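Complement factor MASP-3 (Homo sapiens, PDB 3DEM) is a complement-pathway serine protease, whose CUB1-EGF-CUB2 part carries its interaction sites with mannan-binding lectin and ficolins and binds calcium ions. Local coordinates at residues 58-61 with 66-69; 164-169 with 179-184; 228-233 with 238-243. All coordinates share one frame; numbering follows the deposited sequence.

Contact 1 (58-61 with 66-69); sequences YVKV and QVLA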
ATOM      1  N   TYR A  58     -14.142  -0.536 -28.637  1.00 40.47           N
ATOM      2  CA  TYR A  58     -13.055  -0.917 -27.747  1.00 40.51           C
ATOM      3  C   TYR A  58     -12.813   0.013 -26.564  1.00 40.58           C
ATOM      4  O   TYR A  58     -13.197   1.186 -26.572  1.00 40.56           O
ATOM      5  CB  TYR A  58     -11.754  -1.080 -28.534  1.00 40.56           C
ATOM      6  CG  TYR A  58     -11.266   0.179 -29.209  1.00 40.55           C
ATOM      7  CD1 TYR A  58     -10.559   1.142 -28.498  1.00 40.68           C
ATOM      8  CD2 TYR A  58     -11.494   0.399 -30.563  1.00 40.72           C
ATOM      9  CE1 TYR A  58     -10.101   2.294 -29.112  1.00 40.33           C
ATOM     10  CE2 TYR A  58     -11.034   1.544 -31.188  1.00 40.55           C
ATOM     11  CZ  TYR A  58     -10.338   2.486 -30.454  1.00 40.61           C
ATOM     12  OH  TYR A  58      -9.882   3.627 -31.063  1.00 40.88           O
ATOM     13  N   VAL A  59     -12.189  -0.550 -25.536  1.00 40.45           N
ATOM     14  CA  VAL A  59     -11.608   0.227 -24.459  1.00 40.40           C
ATOM     15  C   VAL A  59     -10.104  -0.001 -24.517  1.00 40.47           C
ATOM     16  O   VAL A  59      -9.623  -1.116 -24.316  1.00 40.63           O
ATOM     17  CB  VAL A  59     -12.159  -0.178 -23.071  1.00 40.52           C
ATOM     18  CG1 VAL A  59     -11.373   0.513 -21.966  1.00 40.28           C
ATOM     19  CG2 VAL A  59     -13.648   0.154 -22.959  1.00 39.95           C
ATOM     20  N   LYS A  60      -9.369   1.059 -24.823  1.00 40.41           N
ATOM     21  CA  LYS A  60      -7.928   0.983 -25.002  1.00 40.48           C
ATOM     22  C   LYS A  60      -7.235   1.615 -23.797  1.00 40.66           C
ATOM     23  O   LYS A  60      -7.521   2.761 -23.431  1.00 40.82           O
ATOM     24  CB  LYS A  60      -7.543   1.720 -26.285  1.00 40.47           C
ATOM     25  CG  LYS A  60      -6.094   1.594 -26.707  1.00 40.40           C
ATOM     26  CD  LYS A  60      -5.847   2.418 -27.969  1.00 40.60           C
ATOM     27  CE  LYS A  60      -4.488   2.120 -28.584  1.00 41.02           C
ATOM     28  NZ  LYS A  60      -4.294   2.802 -29.906  1.00 40.84           N
ATOM     29  N   VAL A  61      -6.332   0.867 -23.174  1.00 40.53           N
ATOM     30  CA  VAL A  61      -5.583   1.367 -22.024  1.00 40.47           C
ATOM     31  C   VAL A  61      -4.112   1.473 -22.388  1.00 40.56           C
ATOM     32  O   VAL A  61      -3.486   0.478 -22.765  1.00 40.73           O
ATOM     33  CB  VAL A  61      -5.732   0.437 -20.801  1.00 40.61           C
ATOM     34  CG1 VAL A  61      -4.962   0.991 -19.610  1.00 40.32           C
ATOM     35  CG2 VAL A  61      -7.209   0.239 -20.454  1.00 40.32           C
ATOM     36  N   GLN A  66       3.159   3.379 -25.023  1.00 40.71           N
ATOM     37  CA  GLN A  66       2.977   1.941 -24.883  1.00 40.76           C
ATOM     38  C   GLN A  66       1.510   1.587 -24.656  1.00 40.64           C
ATOM     39  O   GLN A  66       0.878   2.106 -23.742  1.00 40.79           O
ATOM     40  CB  GLN A  66       3.835   1.445 -23.713  1.00 40.71           C
ATOM     41  CG  GLN A  66       3.672  -0.021 -23.337  1.00 40.79           C
ATOM     42  CD  GLN A  66       4.507  -0.392 -22.113  1.00 41.05           C
ATOM     43  OE1 GLN A  66       5.471   0.298 -21.769  1.00 41.14           O
ATOM     44  NE2 GLN A  66       4.135  -1.483 -21.447  1.00 41.29           N
ATOM     45  N   VAL A  67       0.973   0.704 -25.491  1.00 40.51           N
ATOM     46  CA  VAL A  67      -0.384   0.211 -25.299  1.00 40.50           C
ATOM     47  C   VAL A  67      -0.374  -0.954 -24.314  1.00 40.51           C
ATOM     48  O   VAL A  67       0.257  -1.980 -24.559  1.00 40.55           O
ATOM     49  CB  VAL A  67      -1.041  -0.213 -26.631  1.00 40.53           C
ATOM     50  CG1 VAL A  67      -2.419  -0.823 -26.385  1.00 40.35           C
ATOM     51  CG2 VAL A  67      -1.145   0.978 -27.568  1.00 40.40           C
ATOM     52  N   LEU A  68      -1.072  -0.779 -23.198  1.00 40.51           N
ATOM     53  CA  LEU A  68      -1.095  -1.777 -22.135  1.00 40.57           C
ATOM     54  C   LEU A  68      -2.123  -2.876 -22.382  1.00 40.56           C
ATOM     55  O   LEU A  68      -1.846  -4.056 -22.148  1.00 40.52           O
ATOM     56  CB  LEU A  68      -1.366  -1.109 -20.785  1.00 40.44           C
ATOM     57  CG  LEU A  68      -0.396  -0.003 -20.366  1.00 40.57           C
ATOM     58  CD1 LEU A  68      -0.852   0.658 -19.076  1.00 40.63           C
ATOM     59  CD2 LEU A  68       1.011  -0.549 -20.218  1.00 40.50           C
ATOM     60  N   ALA A  69      -3.307  -2.485 -22.848  1.00 40.39           N
ATOM     61  CA  ALA A  69      -4.383  -3.437 -23.071  1.00 40.41           C
ATOM     62  C   ALA A  69      -5.466  -2.865 -23.972  1.00 40.38           C
ATOM     63  O   ALA A  69      -5.661  -1.655 -24.024  1.00 40.42           O
ATOM     64  CB  ALA A  69      -4.978  -3.885 -21.738  1.00 40.40           C
TER
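Val61 O receives two backbone donors from the facing strand: Leu68 N at 2.8 Å and Ala69 N at 3.0 Å. Both lie in the plane of the carbonyl, but the first N-H is bent to 135° while the second is straighter at 159°. The return bond runs from Val61 N to Ala69 O, 2.7 Å long and nearly linear (173°), which closes the Val61-Ala69 pair as an antiparallel hydrogen-bonded one. Side chains fill in around this grip. Leu68 CB sits 3.3 Å from Val61 O, and its CD1 reaches Val61 CG1 at 4.2 Å. The CB atoms of Val61 and Ala69 lie on the same face of the sheet, 4.5 Å apart. Farther along, the fully extended Lys60 chain brings CE to 3.7 Å from Val67 CG2, the two side chains meeting at about a right angle.

In the next shell, Val61 packs on Met95 of strand 94-101 and Leu41 of strand 37-47, while Leu68 touches Thr63 and Pro91. The helix-like backbone of Leu68 lets it present its N-H alongside that of Ala69. Two residues opposite one, both bonded to a single carbonyl, define a classic beta bulge, here placed early in the outer strand of a hairpin that borders one sheet of the first CUB domain's beta-sandwich.

Contact 2 (164-169 with 179-184); sequences VECSDN and TSPDFP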
ATOM      1  N   VAL A 164      32.550   5.181   6.423  1.00 40.54           N
ATOM      2  CA  VAL A 164      32.935   5.077   7.826  1.00 40.52           C
ATOM      3  C   VAL A 164      33.936   6.160   8.175  1.00 40.49           C
ATOM      4  O   VAL A 164      34.556   6.754   7.294  1.00 40.40           O
ATOM      5  CB  VAL A 164      33.597   3.712   8.157  1.00 40.53           C
ATOM      6  CG1 VAL A 164      32.613   2.572   7.971  1.00 40.46           C
ATOM      7  CG2 VAL A 164      34.859   3.502   7.317  1.00 40.29           C
ATOM      8  N   GLU A 165      34.090   6.416   9.467  1.00 40.53           N
ATOM      9  CA  GLU A 165      35.219   7.193   9.942  1.00 40.58           C
ATOM     10  C   GLU A 165      36.350   6.210  10.185  1.00 40.64           C
ATOM     11  O   GLU A 165      36.181   5.243  10.925  1.00 40.72           O
ATOM     12  CB  GLU A 165      34.861   7.961  11.215  1.00 40.67           C
ATOM     13  CG  GLU A 165      34.008   9.209  10.965  1.00 40.76           C
ATOM     14  CD  GLU A 165      34.628  10.173   9.945  1.00 41.45           C
ATOM     15  OE1 GLU A 165      33.867  10.886   9.261  1.00 41.64           O
ATOM     16  OE2 GLU A 165      35.874  10.226   9.810  1.00 42.30           O
ATOM     17  N   CYS A 166      37.488   6.434   9.537  1.00 40.63           N
ATOM     18  CA  CYS A 166      38.610   5.500   9.628  1.00 40.90           C
ATOM     19  C   CYS A 166      39.953   6.231   9.749  1.00 40.70           C
ATOM     20  O   CYS A 166      40.973   5.764   9.241  1.00 40.63           O
ATOM     21  CB  CYS A 166      38.613   4.558   8.411  1.00 40.84           C
ATOM     22  SG  CYS A 166      38.289   5.402   6.831  1.00 41.82           S
ATOM     23  N   SER A 167      39.946   7.370  10.434  1.00 40.63           N
ATOM     24  CA  SER A 167      41.138   8.203  10.529  1.00 40.57           C
ATOM     25  C   SER A 167      41.571   8.492  11.959  1.00 40.45           C
ATOM     26  O   SER A 167      42.612   9.109  12.174  1.00 40.37           O
ATOM     27  CB  SER A 167      40.924   9.521   9.785  1.00 40.32           C
ATOM     28  OG  SER A 167      40.741   9.284   8.399  1.00 40.68           O
ATOM     29  N   ASP A 168      40.768   8.068  12.930  1.00 40.39           N
ATOM     30  CA  ASP A 168      41.085   8.320  14.336  1.00 40.54           C
ATOM     31  C   ASP A 168      42.105   7.329  14.867  1.00 40.35           C
ATOM     32  O   ASP A 168      41.794   6.496  15.711  1.00 40.52           O
ATOM     33  CB  ASP A 168      39.818   8.302  15.194  1.00 40.54           C
ATOM     34  CG  ASP A 168      38.983   9.548  15.011  1.00 41.05           C
ATOM     35  OD1 ASP A 168      39.346  10.377  14.146  1.00 41.81           O
ATOM     36  OD2 ASP A 168      37.967   9.708  15.726  1.00 41.76           O
ATOM     37  N   ASN A 169      43.329   7.427  14.363  1.00 40.29           N
ATOM     38  CA  ASN A 169      44.377   6.494  14.735  1.00 40.33           C
ATOM     39  C   ASN A 169      45.742   7.168  14.813  1.00 40.35           C
ATOM     40  O   ASN A 169      45.937   8.275  14.307  1.00 40.42           O
ATOM     41  CB  ASN A 169      44.422   5.346  13.730  1.00 40.25           C
ATOM     42  CG  ASN A 169      44.738   5.826  12.320  1.00 40.28           C
ATOM     43  OD1 ASN A 169      45.864   6.228  12.029  1.00 40.04           O
ATOM     44  ND2 ASN A 169      43.740   5.795  11.441  1.00 40.01           N
ATOM     45  N   THR A 179      45.087  -2.137   8.450  1.00 40.56           N
ATOM     46  CA  THR A 179      44.252  -2.740   7.412  1.00 40.54           C
ATOM     47  C   THR A 179      43.185  -1.763   6.934  1.00 40.64           C
ATOM     48  O   THR A 179      42.892  -0.766   7.600  1.00 40.71           O
ATOM     49  CB  THR A 179      43.524  -4.028   7.899  1.00 40.64           C
ATOM     50  OG1 THR A 179      42.403  -3.673   8.723  1.00 40.61           O
ATOM     51  CG2 THR A 179      44.463  -4.984   8.665  1.00 40.15           C
ATOM     52  N   SER A 180      42.608  -2.054   5.770  1.00 40.48           N
ATOM     53  CA  SER A 180      41.387  -1.399   5.342  1.00 40.33           C
ATOM     54  C   SER A 180      40.271  -1.743   6.334  1.00 40.25           C
ATOM     55  O   SER A 180      40.327  -2.770   7.003  1.00 40.11           O
ATOM     56  CB  SER A 180      41.016  -1.861   3.932  1.00 40.43           C
ATOM     57  OG  SER A 180      40.947  -3.277   3.864  1.00 40.35           O
ATOM     58  N   PRO A 181      39.258  -0.872   6.453  1.00 40.46           N
ATOM     59  CA  PRO A 181      38.205  -1.131   7.441  1.00 40.49           C
ATOM     60  C   PRO A 181      37.475  -2.450   7.192  1.00 40.50           C
ATOM     61  O   PRO A 181      37.098  -2.744   6.056  1.00 40.71           O
ATOM     62  CB  PRO A 181      37.253   0.060   7.262  1.00 40.35           C
ATOM     63  CG  PRO A 181      38.080   1.116   6.599  1.00 40.31           C
ATOM     64  CD  PRO A 181      39.032   0.386   5.719  1.00 40.32           C
ATOM     65  N   ASP A 182      37.302  -3.235   8.251  1.00 40.60           N
ATOM     66  CA  ASP A 182      36.589  -4.519   8.188  1.00 40.77           C
ATOM     67  C   ASP A 182      37.327  -5.615   7.390  1.00 40.69           C
ATOM     68  O   ASP A 182      36.758  -6.669   7.111  1.00 40.58           O
ATOM     69  CB  ASP A 182      35.158  -4.323   7.655  1.00 40.75           C
ATOM     70  CG  ASP A 182      34.165  -5.305   8.266  1.00 41.40           C
ATOM     71  OD1 ASP A 182      34.525  -5.998   9.247  1.00 41.70           O
ATOM     72  OD2 ASP A 182      33.019  -5.388   7.767  1.00 42.09           O
ATOM     73  N   PHE A 183      38.590  -5.369   7.037  1.00 40.61           N
ATOM     74  CA  PHE A 183      39.409  -6.372   6.347  1.00 40.53           C
ATOM     75  C   PHE A 183      39.303  -7.732   7.029  1.00 40.42           C
ATOM     76  O   PHE A 183      39.354  -7.808   8.257  1.00 40.47           O
ATOM     77  CB  PHE A 183      40.882  -5.934   6.310  1.00 40.50           C
ATOM     78  CG  PHE A 183      41.806  -6.943   5.665  1.00 40.38           C
ATOM     79  CD1 PHE A 183      42.016  -6.930   4.292  1.00 40.19           C
ATOM     80  CD2 PHE A 183      42.459  -7.902   6.431  1.00 40.61           C
ATOM     81  CE1 PHE A 183      42.856  -7.851   3.684  1.00 40.00           C
ATOM     82  CE2 PHE A 183      43.306  -8.836   5.833  1.00 40.84           C
ATOM     83  CZ  PHE A 183      43.508  -8.800   4.449  1.00 40.75           C
ATOM     84  N   PRO A 184      39.183  -8.818   6.239  1.00 40.48           N
ATOM     85  CA  PRO A 184      39.134  -8.864   4.780  1.00 40.38           C
ATOM     86  C   PRO A 184      37.711  -8.903   4.201  1.00 40.53           C
ATOM     87  O   PRO A 184      37.504  -9.409   3.097  1.00 40.46           O
ATOM     88  CB  PRO A 184      39.849 -10.179   4.471  1.00 40.38           C
ATOM     89  CG  PRO A 184      39.441 -11.085   5.632  1.00 40.30           C
ATOM     90  CD  PRO A 184      39.133 -10.176   6.818  1.00 40.38           C
TER
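Ser180 O, the carbonyl that leads into Pro181, accepts two bonds from opposite faces of its plane: Thr179 OG1 at 2.8 Å, well above that plane, and Phe183 N at 3.1 Å. The second bond closes a type II beta turn from Ser180 to Phe183, and Pro181 occupies the first of its inner corners. Thus held, the proline directs its ring at 164-169, where the evidence is wholly apolar. Pro181 CG is 3.9 Å from Cys166 CB and 4.1 Å from Val164 CG2, so one ring carbon takes both contacts; Val164 CG2 also lies 4.2 Å from Pro181 CB. With Val164 CG1 turned anti to the carbonyl carbon (chi1 -64°), CG2 falls between the backbone N and that carbon and faces the proline; the two side chains cross obliquely. With 85 Å² buried in total, the contact is small.

Neighbouring elements fix both partners. Cys166 is tied by a disulfide to Cys193 of strand 192-198, which also meets Pro181 through Cys193 and Tyr195, and Pro188 packs on Val164 and Pro181 alike. Ser180 is hydrogen-bonded to Trp271 through backbone and OG. The contact therefore lies where the loop after strand 162-163 passes the loop between strands 175-179 and 192-198.

Contact 3 (228-233 with 238-243); sequences IKIKVG and GPFCGE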
ATOM      1  N   ILE A 228      45.541   3.387  -2.645  1.00 40.58           N
ATOM      2  CA  ILE A 228      46.375   3.753  -1.524  1.00 40.49           C
ATOM      3  C   ILE A 228      47.441   4.719  -2.025  1.00 40.57           C
ATOM      4  O   ILE A 228      48.041   4.500  -3.082  1.00 40.69           O
ATOM      5  CB  ILE A 228      47.104   2.518  -0.944  1.00 40.75           C
ATOM      6  CG1 ILE A 228      46.113   1.539  -0.322  1.00 40.43           C
ATOM      7  CG2 ILE A 228      48.145   2.940   0.091  1.00 40.62           C
ATOM      8  CD1 ILE A 228      46.767   0.282   0.215  1.00 40.45           C
ATOM      9  N   LYS A 229      47.648   5.795  -1.275  1.00 40.43           N
ATOM     10  CA  LYS A 229      48.810   6.646  -1.439  1.00 40.39           C
ATOM     11  C   LYS A 229      49.571   6.596  -0.117  1.00 40.49           C
ATOM     12  O   LYS A 229      48.968   6.515   0.959  1.00 40.22           O
ATOM     13  CB  LYS A 229      48.402   8.091  -1.716  1.00 40.35           C
ATOM     14  CG  LYS A 229      47.902   8.376  -3.121  1.00 40.76           C
ATOM     15  CD  LYS A 229      47.221   9.752  -3.159  1.00 40.59           C
ATOM     16  CE  LYS A 229      46.866  10.193  -4.576  1.00 41.15           C
ATOM     17  NZ  LYS A 229      46.324  11.596  -4.601  1.00 40.87           N
ATOM     18  N   ILE A 230      50.891   6.651  -0.200  1.00 40.28           N
ATOM     19  CA  ILE A 230      51.719   6.635   0.990  1.00 40.30           C
ATOM     20  C   ILE A 230      52.680   7.809   0.951  1.00 40.31           C
ATOM     21  O   ILE A 230      53.569   7.863   0.101  1.00 40.14           O
ATOM     22  CB  ILE A 230      52.517   5.329   1.102  1.00 40.30           C
ATOM     23  CG1 ILE A 230      51.565   4.122   1.137  1.00 40.22           C
ATOM     24  CG2 ILE A 230      53.426   5.373   2.324  1.00 40.14           C
ATOM     25  CD1 ILE A 230      52.270   2.778   1.160  1.00 40.40           C
ATOM     26  N   LYS A 231      52.491   8.756   1.864  1.00 40.15           N
ATOM     27  CA  LYS A 231      53.384   9.901   1.936  1.00 40.22           C
ATOM     28  C   LYS A 231      54.497   9.691   2.957  1.00 40.21           C
ATOM     29  O   LYS A 231      54.243   9.480   4.144  1.00 40.03           O
ATOM     30  CB  LYS A 231      52.624  11.198   2.234  1.00 40.09           C
ATOM     31  CG  LYS A 231      53.536  12.412   2.290  1.00 40.17           C
ATOM     32  CD  LYS A 231      52.774  13.725   2.255  1.00 40.13           C
ATOM     33  CE  LYS A 231      53.735  14.896   2.172  1.00 39.72           C
ATOM     34  NZ  LYS A 231      53.054  16.207   2.307  1.00 39.59           N
ATOM     35  N   VAL A 232      55.730   9.741   2.473  1.00 40.15           N
ATOM     36  CA  VAL A 232      56.901   9.679   3.336  1.00 40.46           C
ATOM     37  C   VAL A 232      57.831  10.816   2.930  1.00 40.28           C
ATOM     38  O   VAL A 232      58.173  10.956   1.758  1.00 40.36           O
ATOM     39  CB  VAL A 232      57.602   8.295   3.267  1.00 40.53           C
ATOM     40  CG1 VAL A 232      57.395   7.649   1.907  1.00 40.82           C
ATOM     41  CG2 VAL A 232      59.085   8.408   3.604  1.00 40.60           C
ATOM     42  N   GLY A 233      58.200  11.650   3.895  1.00 40.27           N
ATOM     43  CA  GLY A 233      58.934  12.876   3.595  1.00 40.32           C
ATOM     44  C   GLY A 233      58.070  13.746   2.707  1.00 40.29           C
ATOM     45  O   GLY A 233      56.847  13.741   2.840  1.00 40.26           O
ATOM     46  N   GLY A 238      52.685   5.711  -4.905  1.00 40.23           N
ATOM     47  CA  GLY A 238      51.405   5.250  -5.408  1.00 40.23           C
ATOM     48  C   GLY A 238      50.970   6.112  -6.571  1.00 40.35           C
ATOM     49  O   GLY A 238      51.786   6.814  -7.156  1.00 40.38           O
ATOM     50  N   PRO A 239      49.671   6.080  -6.905  1.00 40.41           N
ATOM     51  CA  PRO A 239      48.652   5.308  -6.193  1.00 40.32           C
ATOM     52  C   PRO A 239      48.763   3.794  -6.417  1.00 40.40           C
ATOM     53  O   PRO A 239      49.272   3.346  -7.437  1.00 40.14           O
ATOM     54  CB  PRO A 239      47.338   5.844  -6.768  1.00 40.27           C
ATOM     55  CG  PRO A 239      47.701   6.380  -8.116  1.00 40.99           C
ATOM     56  CD  PRO A 239      49.119   6.847  -8.035  1.00 40.39           C
ATOM     57  N   PHE A 240      48.289   3.017  -5.449  1.00 40.46           N
ATOM     58  CA  PHE A 240      48.335   1.565  -5.553  1.00 40.47           C
ATOM     59  C   PHE A 240      46.928   0.997  -5.563  1.00 40.56           C
ATOM     60  O   PHE A 240      46.073   1.407  -4.772  1.00 40.62           O
ATOM     61  CB  PHE A 240      49.119   0.952  -4.387  1.00 40.35           C
ATOM     62  CG  PHE A 240      50.537   1.436  -4.283  1.00 40.33           C
ATOM     63  CD1 PHE A 240      50.952   2.171  -3.183  1.00 40.30           C
ATOM     64  CD2 PHE A 240      51.453   1.165  -5.290  1.00 40.01           C
ATOM     65  CE1 PHE A 240      52.261   2.619  -3.081  1.00 40.65           C
ATOM     66  CE2 PHE A 240      52.759   1.614  -5.199  1.00 40.14           C
ATOM     67  CZ  PHE A 240      53.165   2.340  -4.091  1.00 40.26           C
ATOM     68  N   CYS A 241      46.695   0.052  -6.466  1.00 40.35           N
ATOM     69  CA  CYS A 241      45.420  -0.644  -6.532  1.00 40.38           C
ATOM     70  C   CYS A 241      45.644  -2.006  -7.184  1.00 40.31           C
ATOM     71  O   CYS A 241      46.781  -2.378  -7.482  1.00 40.25           O
ATOM     72  CB  CYS A 241      44.396   0.180  -7.318  1.00 40.31           C
ATOM     73  SG  CYS A 241      44.917   0.556  -8.996  1.00 40.15           S
ATOM     74  N   GLY A 242      44.568  -2.759  -7.388  1.00 40.34           N
ATOM     75  CA  GLY A 242      44.661  -4.041  -8.081  1.00 40.35           C
ATOM     76  C   GLY A 242      44.705  -5.267  -7.184  1.00 40.32           C
ATOM     77  O   GLY A 242      44.340  -5.212  -6.011  1.00 40.13           O
ATOM     78  N   GLU A 243      45.159  -6.380  -7.755  1.00 40.43           N
ATOM     79  CA  GLU A 243      45.162  -7.674  -7.076  1.00 40.58           C
ATOM     80  C   GLU A 243      46.543  -8.055  -6.563  1.00 40.56           C
ATOM     81  O   GLU A 243      46.710  -9.074  -5.903  1.00 40.53           O
ATOM     82  CB  GLU A 243      44.660  -8.764  -8.027  1.00 40.56           C
ATOM     83  CG  GLU A 243      43.212  -8.575  -8.450  1.00 41.05           C
ATOM     84  CD  GLU A 243      42.860  -9.346  -9.709  1.00 41.60           C
ATOM     85  OE1 GLU A 243      43.138 -10.563  -9.764  1.00 41.60           O
ATOM     86  OE2 GLU A 243      42.303  -8.727 -10.647  1.00 42.19           O
TER
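Ile228 and Phe240 form an antiparallel hydrogen-bonded pair. Of its two backbone bonds, Phe240 N to Ile228 O is the shorter at 2.8 Å (151° at the hydrogen); Ile228 N to Phe240 O spans 3.0 Å (161°), with the donor on a lone pair of the carbonyl. A weaker polar contact adds to them, as Pro239 CA lies 3.3 Å from Ile228 O in CA-H...O geometry.

The apolar contacts fall on the face that carries Ile228 and Phe240. Ile228 CB and Phe240 CB are 4.3 Å apart. Ile230 CD1 comes obliquely to Phe240 CE1 at 4.2 Å. Phe240 CG stands beside its own backbone N (chi1 -59°), which turns the ring back along its strand until Gly238 CA lies 3.5 Å above its plane, over the centre.

Beyond the pair, Ile230 is hydrogen-bonded through its backbone to Leu237, so two steps along one strand are matched by three on the other. Ile228 packs inward on Phe209, Ile258 and Phe260, and Cys241 is joined to Cys223 by a disulfide. Chemically, the polar part across the two segments is main-chain only, two N-H...O bonds and one CA-H...O contact, while the side chains add apolar surface on the inward face.

How the contacts relate
Contacts 1 and 3 occupy corresponding places in two CUB domains: each joins the last two strands, in spatial order, of a four-stranded antiparallel sheet with order 1-4-2-3. Their centres lie 59 Å apart on opposite sides of the chain's centre, and the calcium-binding EGF domain falls between them in sequence. Contact 2 shares the second CUB domain with contact 3; their centres are 16 Å apart and their nearest atoms about 7 Å, without touching. Trp271 bridges them, hydrogen-bonding to Ser180 and packing on Ile228. The side chains of Val59, Pro181 and Ile228 each lie about 12 Å from a bound calcium ion; Asp57 and Asp226, calcium ligands, shortly precede 58-61 and 228-233.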